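Side-chain contacts in glycosyl hydrolase 25 (Streptococcus pneumoniae, PDB 4FF5), which probably hydrolyses glycosidic bonds of cell-wall peptidoglycan, as family 25 relatives do, and is a virulence factor taking part in host-cell invasion: residues 106-111 / 116-121; 120-125 / 137-142; 48-53 / 253-258; 169-174 / 199-204. All coordinates share one frame; numbering follows the deposited sequence.

How the contacts relate
Contacts 1, 2 and 4 pack helix against sheet or its loops in the TIM barrel, while contact 3 joins the turn before the first strand to the start of the last helix. Contacts 1 and 2, centres about 14 Å apart, share strand 118-123: helix 104-112 leads into it, helix 129-143 follows it, and Val120 serves both. Contact 2 touches contact 4, centres about 12 Å apart, where Phe170 of helix 163-177 meets Ala122 and Phe139. Contact 3 encloses the other three along the chain; its centre lies about 26 Å from that of contact 2, across the chain's centre. They sample three successive outer helices and the place where the barrel's first and last parts meet.

Contact 1: residues 106-111 / 116-121; sequences SHITEL and VPVAVY
Ile108 and Leu111, one helical turn apart on helix 104-112, both meet strand 118-123, and Leu111 also reaches Val116 in the loop before it. The apolar contacts are between branches. Ile108 presents CG1, which lies 4.0 Å from CG1 of Val118, and its extended end carries CD1 on to CG1 of Val120 at 3.8 Å; the Ile108 and Val120 side chains meet at nearly a right angle. With chi1 of Val118 at 179°, CG1 is opposite the backbone N and CG2 lies beside it, so the two methyls divide the work: CG1 serves Ile108, while CG2 sits 3.7 Å from CB of Leu111. Leu111 thus packs through the root of its side chain, and its CB is also 4.2 Å from CB of Val116.

The polar contact is made by the backbone. Val116 N donates to Leu111 O at 3.1 Å with an N-H...O angle of 149°, which ties the end of the helix to the turn after it. All five touching residues are buried, and the axes run antiparallel at 170°, 9.3 Å apart. This is the helix-to-strand return of a beta-alpha-beta crossover, the repeating unit of a TIM barrel.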
loop_
_atom_site.group_PDB
_atom_site.type_symbol
_atom_site.label_atom_id
_atom_site.label_comp_id
_atom_site.label_asym_id
_atom_site.label_seq_id
_atom_site.Cartn_x
_atom_site.Cartn_y
_atom_site.Cartn_z
ATOM N N SER A 106 15.303 1.734 -1.444
ATOM C CA SER A 106 15.416 3.101 -1.952
ATOM C C SER A 106 14.191 3.970 -1.710
ATOM O O SER A 106 14.296 5.103 -1.203
ATOM C CB SER A 106 15.727 3.079 -3.435
ATOM O OG SER A 106 17.069 2.674 -3.648
ATOM N N HIS A 107 13.016 3.468 -2.088
ATOM C CA HIS A 107 11.801 4.242 -1.899
ATOM C C HIS A 107 11.567 4.537 -0.438
ATOM O O HIS A 107 11.240 5.671 -0.091
ATOM C CB HIS A 107 10.584 3.529 -2.479
ATOM C CG HIS A 107 10.570 3.446 -3.985
ATOM N ND1 HIS A 107 11.118 4.401 -4.786
ATOM C CD2 HIS A 107 10.019 2.484 -4.834
ATOM C CE1 HIS A 107 10.925 4.052 -6.076
ATOM N NE2 HIS A 107 10.250 2.877 -6.098
ATOM N N ILE A 108 11.734 3.539 0.431
ATOM C CA ILE A 108 11.478 3.744 1.852
ATOM C C ILE A 108 12.489 4.715 2.468
ATOM O O ILE A 108 12.095 5.706 3.080
ATOM C CB ILE A 108 11.451 2.426 2.652
ATOM C CG1 ILE A 108 10.284 1.543 2.179
ATOM C CG2 ILE A 108 11.308 2.705 4.137
ATOM C CD1 ILE A 108 10.297 0.121 2.729
ATOM N N THR A 109 13.773 4.418 2.322
ATOM C CA THR A 109 14.811 5.283 2.933
ATOM C C THR A 109 14.796 6.718 2.411
ATOM O O THR A 109 14.929 7.660 3.209
ATOM C CB THR A 109 16.235 4.709 2.793
ATOM O OG1 THR A 109 16.550 4.568 1.414
ATOM C CG2 THR A 109 16.324 3.369 3.431
ATOM N N GLU A 110 14.662 6.898 1.096
ATOM C CA GLU A 110 14.692 8.250 0.529
ATOM C C GLU A 110 13.508 9.119 0.987
ATOM O O GLU A 110 13.623 10.337 1.168
ATOM C CB GLU A 110 14.801 8.220 -0.997
ATOM C CG GLU A 110 16.100 7.599 -1.532
ATOM C CD GLU A 110 17.304 8.537 -1.584
ATOM O OE1 GLU A 110 17.330 9.600 -0.936
ATOM O OE2 GLU A 110 18.257 8.189 -2.305
ATOM N N LEU A 111 12.366 8.482 1.199
ATOM C CA LEU A 111 11.187 9.198 1.621
ATOM C C LEU A 111 11.212 9.443 3.118
ATOM O O LEU A 111 10.846 10.538 3.590
ATOM C CB LEU A 111 9.939 8.392 1.201
ATOM C CG LEU A 111 9.058 8.781 -0.001
ATOM C CD1 LEU A 111 9.571 9.833 -0.982
ATOM C CD2 LEU A 111 8.510 7.553 -0.729
ATOM N N VAL A 116 8.678 12.016 5.176
ATOM C CA VAL A 116 7.415 11.473 4.644
ATOM C C VAL A 116 7.109 10.182 5.385
ATOM O O VAL A 116 7.994 9.322 5.539
ATOM C CB VAL A 116 7.487 11.152 3.126
ATOM C CG1 VAL A 116 6.147 10.626 2.599
ATOM C CG2 VAL A 116 7.950 12.353 2.325
ATOM N N PRO A 117 5.858 10.021 5.850
ATOM C CA PRO A 117 5.558 8.735 6.448
ATOM C C PRO A 117 5.301 7.683 5.356
ATOM O O PRO A 117 4.707 7.983 4.310
ATOM C CB PRO A 117 4.324 9.027 7.294
ATOM C CG PRO A 117 3.643 10.143 6.583
ATOM C CD PRO A 117 4.726 10.962 5.953
ATOM N N VAL A 118 5.761 6.463 5.615
ATOM C CA VAL A 118 5.790 5.425 4.607
ATOM C C VAL A 118 5.214 4.154 5.207
ATOM O O VAL A 118 5.625 3.719 6.289
ATOM C CB VAL A 118 7.245 5.142 4.143
ATOM C CG1 VAL A 118 7.279 4.030 3.100
ATOM C CG2 VAL A 118 7.884 6.410 3.591
ATOM N N ALA A 119 4.258 3.574 4.494
ATOM C CA ALA A 119 3.704 2.277 4.817
ATOM C C ALA A 119 4.180 1.318 3.739
ATOM O O ALA A 119 4.828 1.741 2.778
ATOM C CB ALA A 119 2.182 2.369 4.831
ATOM N N VAL A 120 3.853 0.031 3.877
ATOM C CA VAL A 120 4.322 -0.949 2.918
ATOM C C VAL A 120 3.178 -1.845 2.448
ATOM O O VAL A 120 2.165 -1.955 3.132
ATOM C CB VAL A 120 5.486 -1.822 3.483
ATOM C CG1 VAL A 120 6.782 -0.997 3.607
ATOM C CG2 VAL A 120 5.093 -2.529 4.785
ATOM N N TYR A 121 3.354 -2.507 1.307
ATOM C CA TYR A 121 2.373 -3.501 0.850
ATOM C C TYR A 121 2.996 -4.742 0.209
ATOM O O TYR A 121 4.126 -4.709 -0.266
ATOM C CB TYR A 121 1.302 -2.871 -0.084
ATOM C CG TYR A 121 1.662 -2.644 -1.565
ATOM C CD1 TYR A 121 1.387 -3.626 -2.526
ATOM C CD2 TYR A 121 2.177 -1.416 -2.002
ATOM C CE1 TYR A 121 1.675 -3.421 -3.869
ATOM C CE2 TYR A 121 2.438 -1.181 -3.346
ATOM C CZ TYR A 121 2.199 -2.193 -4.265
ATOM O OH TYR A 121 2.449 -1.954 -5.576
#

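Contact 2: residues 120-125 / 137-142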
loop_
_atom_site.group_PDB
_atom_site.type_symbol
_atom_site.label_atom_id
_atom_site.label_comp_id
_atom_site.label_asym_id
_atom_site.label_seq_id
_atom_site.Cartn_x
_atom_site.Cartn_y
_atom_site.Cartn_z
ATOM N N VAL A 120 3.853 0.031 3.877
ATOM C CA VAL A 120 4.322 -0.949 2.918
ATOM C C VAL A 120 3.178 -1.845 2.448
ATOM O O VAL A 120 2.165 -1.955 3.132
ATOM C CB VAL A 120 5.486 -1.822 3.483
ATOM C CG1 VAL A 120 6.782 -0.997 3.607
ATOM C CG2 VAL A 120 5.093 -2.529 4.785
ATOM N N TYR A 121 3.354 -2.507 1.307
ATOM C CA TYR A 121 2.373 -3.501 0.850
ATOM C C TYR A 121 2.996 -4.742 0.209
ATOM O O TYR A 121 4.126 -4.709 -0.266
ATOM C CB TYR A 121 1.302 -2.871 -0.084
ATOM C CG TYR A 121 1.662 -2.644 -1.565
ATOM C CD1 TYR A 121 1.387 -3.626 -2.526
ATOM C CD2 TYR A 121 2.177 -1.416 -2.002
ATOM C CE1 TYR A 121 1.675 -3.421 -3.869
ATOM C CE2 TYR A 121 2.438 -1.181 -3.346
ATOM C CZ TYR A 121 2.199 -2.193 -4.265
ATOM O OH TYR A 121 2.449 -1.954 -5.576
ATOM N N ALA A 122 2.229 -5.819 0.184
ATOM C CA ALA A 122 2.627 -7.060 -0.483
ATOM C C ALA A 122 1.504 -7.529 -1.378
ATOM O O ALA A 122 0.354 -7.534 -0.957
ATOM C CB ALA A 122 2.949 -8.133 0.555
ATOM N N TYR A 123 1.846 -7.954 -2.601
ATOM C CA TYR A 123 0.873 -8.533 -3.522
ATOM C C TYR A 123 0.668 -9.981 -3.084
ATOM O O TYR A 123 1.609 -10.773 -3.106
ATOM C CB TYR A 123 1.431 -8.451 -4.952
ATOM C CG TYR A 123 0.537 -8.939 -6.070
ATOM C CD1 TYR A 123 -0.437 -8.084 -6.608
ATOM C CD2 TYR A 123 0.715 -10.189 -6.662
ATOM C CE1 TYR A 123 -1.246 -8.479 -7.654
ATOM C CE2 TYR A 123 -0.114 -10.611 -7.710
ATOM C CZ TYR A 123 -1.091 -9.736 -8.198
ATOM O OH TYR A 123 -1.935 -10.057 -9.238
ATOM N N VAL A 124 -0.548 -10.297 -2.636
ATOM C CA VAL A 124 -0.855 -11.581 -1.995
ATOM C C VAL A 124 -1.185 -12.580 -3.093
ATOM O O VAL A 124 -2.148 -12.404 -3.824
ATOM C CB VAL A 124 -2.031 -11.440 -0.994
ATOM C CG1 VAL A 124 -2.447 -12.791 -0.435
ATOM C CG2 VAL A 124 -1.648 -10.504 0.145
ATOM N N ALA A 125 -0.369 -13.619 -3.237
ATOM C CA ALA A 125 -0.556 -14.539 -4.351
ATOM C C ALA A 125 -0.160 -15.992 -4.036
ATOM O O ALA A 125 0.025 -16.782 -4.954
ATOM C CB ALA A 125 0.185 -14.031 -5.577
ATOM N N GLU A 137 5.992 -13.959 5.970
ATOM C CA GLU A 137 7.237 -13.875 6.735
ATOM C C GLU A 137 8.336 -13.117 5.981
ATOM O O GLU A 137 8.996 -12.252 6.557
ATOM C CB GLU A 137 7.710 -15.260 7.194
ATOM C CG GLU A 137 8.956 -15.187 8.062
ATOM C CD GLU A 137 9.191 -16.431 8.892
ATOM O OE1 GLU A 137 8.481 -17.441 8.684
ATOM O OE2 GLU A 137 10.088 -16.383 9.767
ATOM N N VAL A 138 8.514 -13.442 4.700
ATOM C CA VAL A 138 9.456 -12.742 3.817
ATOM C C VAL A 138 9.193 -11.229 3.794
ATOM O O VAL A 138 10.139 -10.402 3.786
ATOM C CB VAL A 138 9.392 -13.327 2.377
ATOM C CG1 VAL A 138 10.218 -12.503 1.390
ATOM C CG2 VAL A 138 9.851 -14.783 2.364
ATOM N N PHE A 139 7.906 -10.884 3.778
ATOM C CA PHE A 139 7.411 -9.497 3.683
ATOM C C PHE A 139 7.691 -8.790 4.990
ATOM O O PHE A 139 8.281 -7.723 5.003
ATOM C CB PHE A 139 5.909 -9.557 3.401
ATOM C CG PHE A 139 5.174 -8.242 3.490
ATOM C CD1 PHE A 139 5.676 -7.068 2.898
ATOM C CD2 PHE A 139 3.894 -8.208 4.063
ATOM C CE1 PHE A 139 4.950 -5.875 2.954
ATOM C CE2 PHE A 139 3.167 -7.018 4.099
ATOM C CZ PHE A 139 3.688 -5.855 3.533
ATOM N N TYR A 140 7.286 -9.411 6.101
ATOM C CA TYR A 140 7.537 -8.822 7.403
ATOM C C TYR A 140 9.029 -8.603 7.676
ATOM O O TYR A 140 9.413 -7.540 8.150
ATOM C CB TYR A 140 6.900 -9.634 8.523
ATOM C CG TYR A 140 6.938 -8.927 9.849
ATOM C CD1 TYR A 140 7.950 -9.206 10.778
ATOM C CD2 TYR A 140 6.004 -7.944 10.160
ATOM C CE1 TYR A 140 8.002 -8.548 11.994
ATOM C CE2 TYR A 140 6.049 -7.276 11.371
ATOM C CZ TYR A 140 7.043 -7.589 12.281
ATOM O OH TYR A 140 7.084 -6.933 13.473
ATOM N N ASN A 141 9.848 -9.611 7.394
ATOM C CA ASN A 141 11.282 -9.526 7.686
ATOM C C ASN A 141 11.992 -8.497 6.834
ATOM O O ASN A 141 12.951 -7.877 7.285
ATOM C CB ASN A 141 11.954 -10.896 7.589
ATOM C CG ASN A 141 11.466 -11.863 8.657
ATOM O OD1 ASN A 141 10.860 -11.453 9.656
ATOM N ND2 ASN A 141 11.705 -13.162 8.444
ATOM N N ALA A 142 11.499 -8.271 5.619
ATOM C CA ALA A 142 12.111 -7.264 4.764
ATOM C C ALA A 142 11.693 -5.828 5.140
ATOM O O ALA A 142 12.482 -4.900 5.073
ATOM C CB ALA A 142 11.820 -7.561 3.299
#
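Val120 opens the contact with its second methyl: CG2 lies 3.8 Å from CE1 of Phe139, approaching the ring obliquely, and is as close to CZ. Its chi1 of -71° places CG2 between the backbone N and the carbonyl carbon, while CG1 is left for the preceding helix, so one valine is shared by two helices. The Val120 and Phe139 side chains pass alongside, pointing opposite ways.

Tyr121 leaves the strand on the side away from the helix, and its backbone does the touching. Tyr121 O is 3.5 Å from Phe139 CE1, again oblique to the ring, and the carbonyl carbon is about as near to CZ. This alternation fits a barrel strand in a beta-alpha-beta unit of the TIM fold, here strand 118-123, helix 129-143 and strand 151-155: Val120 and Ala122 point to the helix layer, and Tyr121 between them turns to the other side of the sheet, where it meets Trp152 and Asp154. Strand and helix axes run nearly antiparallel.

Ala122 completes the contact as a CH-pi donor. Its CB stands 3.5 Å from the centroid of the Phe139 ring and only 5° off the ring normal, with CD2 the nearest ring atom at 3.6 Å. Phe139 reaches this place because its CG is anti to the backbone N (chi1 170°), and Phe170 of helix 163-177 packs beside both residues.

Contact 3: residues 48-53 / 253-258; sequences KHLDKP and KNKEET
Lys255 grips the 48-53 turn from the first turn of helix 255-263, just after Asn254, whose side chain caps that helix. Asn254 OD1 accepts from Glu257 N at 2.7 Å, in the carbonyl plane and with an N-H...O angle of 167°. The Asn254 backbone oxygen in turn takes both Thr258 N and Thr258 OG1, the hydroxyl coming from above the carbonyl plane. These bonds fix the helix start from which Lys255 extends.

Lys255 leaves with CG anti to its backbone N (chi1 -172°) and stays extended to the end. Its CG packs 4.0 Å from CD1 of Leu50, the two side chains running past each other in opposite directions, and the ammonium then meets three oxygens. NZ donates to Leu50 O at 3.0 Å, tilted 35° from the carbonyl plane, and to Asp51 OD1 at 2.9 Å, a salt bridge that uses the anti lone pair of the carboxylate. Its third partner, water 1 at 2.8 Å from Lys255 NZ, donates onward to Lys52 O. One charged group thus binds Leu50 and Asp51 directly and Lys52 through a water, all within the type I turn from His49 to Lys52, and the carboxylate probably helps keep it protonated.

Glu256 contributes its root: Leu50 CD2 lies 4.0 Å from Glu256 CA and about as close to CB, and the side chains lie nearly perpendicular. This surface contact joins the turn before the first barrel strand, 54-57, to the start of the last helix, where the two ends of a TIM barrel come together.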
loop_
_atom_site.group_PDB
_atom_site.type_symbol
_atom_site.label_atom_id
_atom_site.label_comp_id
_atom_site.label_asym_id
_atom_site.label_seq_id
_atom_site.Cartn_x
_atom_site.Cartn_y
_atom_site.Cartn_z
ATOM N N LYS A 48 0.678 19.900 7.735
ATOM C CA LYS A 48 0.976 20.885 6.682
ATOM C C LYS A 48 0.694 20.401 5.248
ATOM O O LYS A 48 0.269 21.187 4.398
ATOM C CB LYS A 48 2.441 21.334 6.790
ATOM C CG LYS A 48 2.799 22.559 5.961
ATOM C CD LYS A 48 4.275 22.913 6.089
ATOM C CE LYS A 48 4.647 24.090 5.204
ATOM N N HIS A 49 0.939 19.120 4.980
ATOM C CA HIS A 49 0.815 18.581 3.629
ATOM C C HIS A 49 -0.407 17.710 3.429
ATOM O O HIS A 49 -0.526 17.029 2.409
ATOM C CB HIS A 49 2.076 17.811 3.260
ATOM C CG HIS A 49 3.278 18.699 3.010
ATOM N ND1 HIS A 49 4.520 18.208 2.871
ATOM C CD2 HIS A 49 3.384 20.081 2.884
ATOM C CE1 HIS A 49 5.380 19.220 2.642
ATOM N NE2 HIS A 49 4.681 20.367 2.651
ATOM N N LEU A 50 -1.330 17.758 4.386
ATOM C CA LEU A 50 -2.478 16.849 4.439
ATOM C C LEU A 50 -3.325 16.822 3.157
ATOM O O LEU A 50 -3.889 15.795 2.823
ATOM C CB LEU A 50 -3.344 17.176 5.665
ATOM C CG LEU A 50 -4.582 16.345 5.972
ATOM C CD1 LEU A 50 -4.190 14.928 6.332
ATOM C CD2 LEU A 50 -5.359 16.995 7.108
ATOM N N ASP A 51 -3.407 17.934 2.429
ATOM C CA ASP A 51 -4.196 17.933 1.191
ATOM C C ASP A 51 -3.421 17.533 -0.074
ATOM O O ASP A 51 -3.968 17.520 -1.173
ATOM C CB ASP A 51 -4.954 19.245 1.027
ATOM C CG ASP A 51 -6.020 19.435 2.106
ATOM O OD1 ASP A 51 -6.561 18.425 2.631
ATOM O OD2 ASP A 51 -6.312 20.597 2.438
ATOM N N LYS A 52 -2.153 17.176 0.100
ATOM C CA LYS A 52 -1.373 16.608 -0.979
ATOM C C LYS A 52 -1.698 15.105 -1.040
ATOM O O LYS A 52 -2.064 14.504 -0.026
ATOM C CB LYS A 52 0.114 16.867 -0.749
ATOM C CG LYS A 52 0.545 18.273 -1.162
ATOM C CD LYS A 52 1.671 18.803 -0.292
ATOM C CE LYS A 52 2.160 20.181 -0.737
ATOM N NZ LYS A 52 1.064 21.053 -1.241
ATOM N N PRO A 53 -1.596 14.502 -2.233
ATOM C CA PRO A 53 -2.077 13.128 -2.387
ATOM C C PRO A 53 -1.160 12.087 -1.731
ATOM O O PRO A 53 0.007 12.377 -1.440
ATOM C CB PRO A 53 -2.071 12.935 -3.900
ATOM C CG PRO A 53 -1.014 13.845 -4.392
ATOM C CD PRO A 53 -1.061 15.049 -3.493
ATOM N N LYS A 253 -14.573 9.955 5.835
ATOM C CA LYS A 253 -13.886 9.848 7.125
ATOM C C LYS A 253 -13.425 11.240 7.543
ATOM O O LYS A 253 -13.386 12.146 6.711
ATOM C CB LYS A 253 -12.674 8.895 7.005
ATOM C CG LYS A 253 -13.030 7.433 6.725
ATOM C CD LYS A 253 -13.574 6.771 7.980
ATOM C CE LYS A 253 -14.036 5.357 7.713
ATOM N NZ LYS A 253 -14.270 4.670 9.011
ATOM N N ASN A 254 -13.087 11.430 8.817
ATOM C CA ASN A 254 -12.368 12.644 9.214
ATOM C C ASN A 254 -10.943 12.551 8.666
ATOM O O ASN A 254 -10.202 11.634 9.019
ATOM C CB ASN A 254 -12.324 12.808 10.728
ATOM C CG ASN A 254 -11.459 13.985 11.161
ATOM O OD1 ASN A 254 -10.236 13.888 11.239
ATOM N ND2 ASN A 254 -12.102 15.111 11.450
ATOM N N LYS A 255 -10.554 13.502 7.829
ATOM C CA LYS A 255 -9.305 13.371 7.089
ATOM C C LYS A 255 -8.054 13.322 7.979
ATOM O O LYS A 255 -7.207 12.412 7.839
ATOM C CB LYS A 255 -9.173 14.454 6.021
ATOM C CG LYS A 255 -7.982 14.208 5.117
ATOM C CD LYS A 255 -8.008 15.107 3.905
ATOM C CE LYS A 255 -6.980 14.618 2.902
ATOM N NZ LYS A 255 -6.761 15.606 1.825
ATOM N N GLU A 256 -7.934 14.291 8.880
ATOM C CA GLU A 256 -6.799 14.337 9.788
ATOM C C GLU A 256 -6.685 13.091 10.684
ATOM O O GLU A 256 -5.593 12.542 10.829
ATOM C CB GLU A 256 -6.847 15.606 10.638
ATOM C CG GLU A 256 -5.520 15.929 11.303
ATOM C CD GLU A 256 -5.628 17.113 12.236
ATOM O OE1 GLU A 256 -4.996 17.082 13.310
ATOM O OE2 GLU A 256 -6.353 18.066 11.890
ATOM N N GLU A 257 -7.794 12.639 11.270
ATOM C CA GLU A 257 -7.777 11.432 12.132
ATOM C C GLU A 257 -7.394 10.164 11.384
ATOM O O GLU A 257 -6.666 9.320 11.909
ATOM C CB GLU A 257 -9.125 11.205 12.825
ATOM C CG GLU A 257 -9.333 12.059 14.072
ATOM C CD GLU A 257 -10.738 11.922 14.637
ATOM O OE1 GLU A 257 -11.498 11.039 14.155
ATOM O OE2 GLU A 257 -11.077 12.690 15.568
ATOM N N THR A 258 -7.912 10.030 10.167
ATOM C CA THR A 258 -7.653 8.858 9.335
ATOM C C THR A 258 -6.225 8.843 8.798
ATOM O O THR A 258 -5.592 7.792 8.730
ATOM C CB THR A 258 -8.693 8.736 8.203
ATOM O OG1 THR A 258 -10.010 8.716 8.783
ATOM C CG2 THR A 258 -8.503 7.427 7.418
HETATM O O HOH W 1 -4.939 14.474 0.012
#

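Contact 4: residues 169-174 / 199-204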
loop_
_atom_site.group_PDB
_atom_site.type_symbol
_atom_site.label_atom_id
_atom_site.label_comp_id
_atom_site.label_asym_id
_atom_site.label_seq_id
_atom_site.Cartn_x
_atom_site.Cartn_y
_atom_site.Cartn_z
ATOM N N ASN A 169 -4.935 -16.517 6.137
ATOM C CA ASN A 169 -3.658 -17.165 6.478
ATOM C C ASN A 169 -2.502 -16.160 6.487
ATOM O O ASN A 169 -1.678 -16.129 7.429
ATOM C CB ASN A 169 -3.326 -18.304 5.515
ATOM C CG ASN A 169 -4.314 -19.451 5.589
ATOM O OD1 ASN A 169 -4.848 -19.775 6.663
ATOM N ND2 ASN A 169 -4.558 -20.084 4.443
ATOM N N PHE A 170 -2.466 -15.338 5.440
ATOM C CA PHE A 170 -1.450 -14.295 5.308
ATOM C C PHE A 170 -1.553 -13.303 6.475
ATOM O O PHE A 170 -0.550 -13.043 7.154
ATOM C CB PHE A 170 -1.618 -13.590 3.959
ATOM C CG PHE A 170 -0.427 -12.746 3.528
ATOM C CD1 PHE A 170 -0.120 -11.545 4.165
ATOM C CD2 PHE A 170 0.362 -13.144 2.457
ATOM C CE1 PHE A 170 0.952 -10.764 3.744
ATOM C CE2 PHE A 170 1.449 -12.373 2.033
ATOM C CZ PHE A 170 1.745 -11.179 2.682
ATOM N N ARG A 171 -2.755 -12.748 6.686
ATOM C CA ARG A 171 -3.006 -11.797 7.772
ATOM C C ARG A 171 -2.598 -12.328 9.161
ATOM O O ARG A 171 -1.884 -11.652 9.908
ATOM C CB ARG A 171 -4.490 -11.399 7.795
ATOM C CG ARG A 171 -4.781 -10.184 8.665
ATOM C CD ARG A 171 -6.188 -10.233 9.274
ATOM N NE ARG A 171 -6.371 -11.440 10.093
ATOM C CZ ARG A 171 -5.951 -11.588 11.349
ATOM N NH1 ARG A 171 -5.308 -10.602 11.960
ATOM N NH2 ARG A 171 -6.160 -12.743 11.987
ATOM N N ALA A 172 -3.100 -13.515 9.505
ATOM C CA ALA A 172 -2.790 -14.169 10.781
ATOM C C ALA A 172 -1.285 -14.342 10.998
ATOM O O ALA A 172 -0.769 -14.095 12.099
ATOM C CB ALA A 172 -3.492 -15.519 10.867
ATOM N N LYS A 173 -0.577 -14.779 9.957
ATOM C CA LYS A 173 0.864 -14.963 10.092
ATOM C C LYS A 173 1.564 -13.631 10.361
ATOM O O LYS A 173 2.423 -13.531 11.252
ATOM C CB LYS A 173 1.458 -15.677 8.876
ATOM C CG LYS A 173 2.963 -15.922 8.970
ATOM C CD LYS A 173 3.265 -17.073 9.942
ATOM C CE LYS A 173 4.723 -17.493 9.837
ATOM N NZ LYS A 173 4.986 -18.659 10.724
ATOM N N LEU A 174 1.177 -12.593 9.618
ATOM C CA LEU A 174 1.768 -11.275 9.791
ATOM C C LEU A 174 1.556 -10.763 11.215
ATOM O O LEU A 174 2.480 -10.239 11.836
ATOM C CB LEU A 174 1.147 -10.311 8.780
ATOM C CG LEU A 174 1.824 -8.992 8.457
ATOM C CD1 LEU A 174 3.271 -9.228 8.045
ATOM C CD2 LEU A 174 1.056 -8.275 7.356
ATOM N N GLY A 199 -13.233 -7.904 7.981
ATOM C CA GLY A 199 -13.533 -7.618 9.397
ATOM C C GLY A 199 -12.346 -7.605 10.354
ATOM O O GLY A 199 -12.270 -6.773 11.249
ATOM N N LYS A 200 -11.403 -8.525 10.167
ATOM C CA LYS A 200 -10.247 -8.616 11.058
ATOM C C LYS A 200 -9.090 -7.661 10.731
ATOM O O LYS A 200 -8.141 -7.522 11.527
ATOM C CB LYS A 200 -9.752 -10.052 11.136
ATOM C CG LYS A 200 -10.814 -11.021 11.635
ATOM C CD LYS A 200 -10.162 -12.201 12.312
ATOM C CE LYS A 200 -10.331 -13.470 11.519
ATOM N NZ LYS A 200 -10.025 -14.597 12.455
ATOM N N PHE A 201 -9.163 -7.008 9.566
ATOM C CA PHE A 201 -8.163 -6.014 9.204
ATOM C C PHE A 201 -8.443 -4.718 9.939
ATOM O O PHE A 201 -9.572 -4.479 10.377
ATOM C CB PHE A 201 -8.130 -5.798 7.678
ATOM C CG PHE A 201 -7.644 -6.997 6.934
ATOM C CD1 PHE A 201 -8.524 -7.996 6.528
ATOM C CD2 PHE A 201 -6.284 -7.147 6.660
ATOM C CE1 PHE A 201 -8.061 -9.135 5.868
ATOM C CE2 PHE A 201 -5.828 -8.275 5.996
ATOM C CZ PHE A 201 -6.707 -9.277 5.607
ATOM N N THR A 202 -7.415 -3.883 10.070
ATOM C CA THR A 202 -7.534 -2.622 10.825
ATOM C C THR A 202 -7.879 -1.432 9.923
ATOM O O THR A 202 -8.256 -0.347 10.404
ATOM C CB THR A 202 -6.274 -2.326 11.687
ATOM O OG1 THR A 202 -5.111 -2.274 10.857
ATOM C CG2 THR A 202 -6.061 -3.387 12.759
ATOM N N SER A 203 -7.772 -1.644 8.612
ATOM C CA SER A 203 -8.179 -0.648 7.619
ATOM C C SER A 203 -8.464 -1.303 6.264
ATOM O O SER A 203 -8.009 -2.420 5.992
ATOM C CB SER A 203 -7.089 0.415 7.442
ATOM O OG SER A 203 -7.528 1.474 6.591
ATOM N N VAL A 204 -9.204 -0.589 5.417
ATOM C CA VAL A 204 -9.536 -1.067 4.076
ATOM C C VAL A 204 -9.166 0.003 3.061
ATOM O O VAL A 204 -9.424 1.203 3.261
ATOM C CB VAL A 204 -11.023 -1.493 3.947
ATOM C CG1 VAL A 204 -11.304 -2.007 2.532
ATOM C CG2 VAL A 204 -11.353 -2.583 4.977
HETATM O O HOH W 2 -5.321 -7.769 11.366
#
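Arg171 of helix 163-177 lies across Phe201, so that a helix of the TIM barrel's outer layer is joined to the loop that leads into strand 203-207, one strand beyond the strand 182-186 that follows this helix. CB of Arg171 begins at the ring's far end, 3.8 Å from CZ of Phe201. CG follows closer in, 3.4 Å from Phe201 CE2. CD then stands over the centre of the face, 3.8 Å from the centroid and 11° off the ring normal, a CH-pi contact. Here the chain bends (chi3 59°), and the guanidinium plane turns 88° from that of the ring.

Beyond the bend the CB atom of Lys200 sits over one guanidinium face, toward its rim, 3.8 Å from Arg171 NE. NE also forms a salt bridge with Glu168, whose carboxylate has a long, weak ion pair with Lys200 NZ. That shared anion probably offsets the like charges of Arg171 NH2 and Lys200 NZ, 4.3 Å apart. The tip is bound to the loop backbone through solvent: Arg171 NH1 donates to water 2 at 2.9 Å, and water 2 donates in turn to Lys200 O at 2.8 Å.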